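Local coordinates for ComZ (Thermus thermophilus, PDB 6QVI), which is a competence-associated pilin with a beta-solenoid domain that probably acts as a DNA receptor at the pilus tip during natural transformation, at residues Q446-P451 / N464-S469. Numbering follows the deposited sequence.
Sequences QHVMAP and NVLFGS
Strands 447-449 and 465-467 run parallel, their axes 4.9 Å apart at closest, as rungs in successive coils of the beta-solenoid. Backbone bonds join them: V465 N to Q446 O (2.9 Å) and F467 N to V448 O are nearly straight, A450 N to F467 O is short (2.8 Å) but bent (138°), and V448 N to V465 O is weak. N464 immediately precedes strand 465-467. Its CB is nearest Q446 O; CG, anti to the carbonyl carbon (chi1 -53°), approaches Q446 CA, and ND2 reaches Q446 CA and CG, the two amide planes 80° apart. The same ND2 donates to G445 O, just before the Q446-P451 segment. An alanine here would remove the amide and its bond to G445 O, and would probably loosen the join to the chain leading into strand 447-449. Bridged residues meet in register: L466 CD1 lies beside V448 CG1 on one face; on the other, V465 CG1 touches H447 ND1 and M449 CE approaches F467 CB (4.2 Å). V448 O lies in the plane of the F467 ring, at its edge. G468 turns the corner with backbone angles that call for glycine: a CB would clash with A450 O and jam against F467 O. Backbone bonds thus carry the pairing, while largely apolar side chains pack on both faces.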
loop_
_atom_site.group_PDB
_atom_site.type_symbol
_atom_site.label_atom_id
_atom_site.label_comp_id
_atom_site.label_asym_id
_atom_site.label_seq_id
_atom_site.Cartn_x
_atom_site.Cartn_y
_atom_site.Cartn_z
ATOM N N GLN A 446 -24.119 3.707 -1.064
ATOM C CA GLN A 446 -23.894 3.269 0.304
ATOM C C GLN A 446 -22.658 2.390 0.423
ATOM O O GLN A 446 -21.928 2.478 1.412
ATOM C CB GLN A 446 -25.146 2.569 0.848
ATOM C CG GLN A 446 -26.055 3.595 1.524
ATOM C CD GLN A 446 -26.899 3.082 2.690
ATOM O OE1 GLN A 446 -27.573 3.885 3.339
ATOM N NE2 GLN A 446 -26.862 1.769 2.966
ATOM N N HIS A 447 -22.386 1.563 -0.586
ATOM C CA HIS A 447 -21.273 0.629 -0.544
ATOM C C HIS A 447 -20.552 0.700 -1.881
ATOM O O HIS A 447 -21.147 0.422 -2.924
ATOM C CB HIS A 447 -21.770 -0.784 -0.230
ATOM C CG HIS A 447 -22.522 -0.881 1.071
ATOM N ND1 HIS A 447 -22.331 0.004 2.112
ATOM C CD2 HIS A 447 -23.481 -1.742 1.487
ATOM C CE1 HIS A 447 -23.123 -0.314 3.118
ATOM N NE2 HIS A 447 -23.832 -1.371 2.767
ATOM N N VAL A 448 -19.280 1.096 -1.866
ATOM C CA VAL A 448 -18.446 0.970 -3.051
ATOM C C VAL A 448 -17.142 0.300 -2.635
ATOM O O VAL A 448 -16.589 0.581 -1.566
ATOM C CB VAL A 448 -18.220 2.333 -3.732
ATOM C CG1 VAL A 448 -17.865 3.325 -2.727
ATOM C CG2 VAL A 448 -17.123 2.253 -4.759
ATOM N N MET A 449 -16.675 -0.613 -3.468
ATOM C CA MET A 449 -15.559 -1.472 -3.127
ATOM C C MET A 449 -14.524 -1.269 -4.223
ATOM O O MET A 449 -14.625 -1.846 -5.312
ATOM C CB MET A 449 -16.046 -2.910 -2.966
ATOM C CG MET A 449 -15.008 -3.989 -3.066
ATOM S SD MET A 449 -15.774 -5.585 -2.652
ATOM C CE MET A 449 -16.210 -5.370 -0.935
ATOM N N ALA A 450 -13.581 -0.384 -3.945
ATOM C CA ALA A 450 -12.584 -0.016 -4.930
ATOM C C ALA A 450 -11.447 0.736 -4.257
ATOM O O ALA A 450 -11.693 1.492 -3.314
ATOM C CB ALA A 450 -13.237 0.856 -6.005
ATOM N N PRO A 451 -10.202 0.588 -4.707
ATOM C CA PRO A 451 -9.157 1.510 -4.254
ATOM C C PRO A 451 -9.327 2.792 -5.054
ATOM O O PRO A 451 -9.608 2.754 -6.255
ATOM C CB PRO A 451 -7.854 0.791 -4.600
ATOM C CG PRO A 451 -8.203 0.000 -5.800
ATOM C CD PRO A 451 -9.672 -0.413 -5.647
ATOM N N ASN A 464 -22.365 5.826 4.676
ATOM C CA ASN A 464 -21.826 5.080 3.558
ATOM C C ASN A 464 -20.420 4.641 3.885
ATOM O O ASN A 464 -19.681 5.339 4.583
ATOM C CB ASN A 464 -21.870 5.972 2.315
ATOM C CG ASN A 464 -23.278 6.533 2.102
ATOM O OD1 ASN A 464 -23.784 7.241 2.959
ATOM N ND2 ASN A 464 -23.864 6.274 0.969
ATOM N N VAL A 465 -20.060 3.471 3.392
ATOM C CA VAL A 465 -18.775 2.868 3.698
ATOM C C VAL A 465 -18.053 2.556 2.394
ATOM O O VAL A 465 -18.663 2.122 1.411
ATOM C CB VAL A 465 -18.944 1.635 4.628
ATOM C CG1 VAL A 465 -19.801 0.580 4.005
ATOM C CG2 VAL A 465 -17.597 1.045 5.023
ATOM N N LEU A 466 -16.753 2.823 2.376
ATOM C CA LEU A 466 -15.905 2.532 1.230
ATOM C C LEU A 466 -14.909 1.470 1.638
ATOM O O LEU A 466 -14.223 1.615 2.660
ATOM C CB LEU A 466 -15.177 3.775 0.741
ATOM C CG LEU A 466 -14.113 3.508 -0.301
ATOM C CD1 LEU A 466 -14.727 2.859 -1.546
ATOM C CD2 LEU A 466 -13.559 4.819 -0.623
ATOM N N PHE A 467 -14.881 0.385 0.883
ATOM C CA PHE A 467 -13.932 -0.688 1.105
ATOM C C PHE A 467 -12.849 -0.618 0.053
ATOM O O PHE A 467 -13.145 -0.485 -1.139
ATOM C CB PHE A 467 -14.621 -2.047 1.067
ATOM C CG PHE A 467 -15.874 -2.114 1.888
ATOM C CD1 PHE A 467 -15.883 -2.765 3.111
ATOM C CD2 PHE A 467 -17.058 -1.574 1.420
ATOM C CE1 PHE A 467 -17.046 -2.850 3.869
ATOM C CE2 PHE A 467 -18.230 -1.663 2.174
ATOM C CZ PHE A 467 -18.218 -2.306 3.397
ATOM N N GLY A 468 -11.607 -0.750 0.486
ATOM C CA GLY A 468 -10.498 -0.512 -0.406
ATOM C C GLY A 468 -9.534 0.415 0.305
ATOM O O GLY A 468 -8.860 -0.027 1.236
ATOM N N SER A 469 -9.416 1.663 -0.157
ATOM C CA SER A 469 -8.517 2.651 0.436
ATOM C C SER A 469 -8.758 3.976 -0.265
ATOM O O SER A 469 -9.129 3.996 -1.443
ATOM C CB SER A 469 -7.039 2.237 0.285
ATOM O OG SER A 469 -6.809 1.737 -1.027
#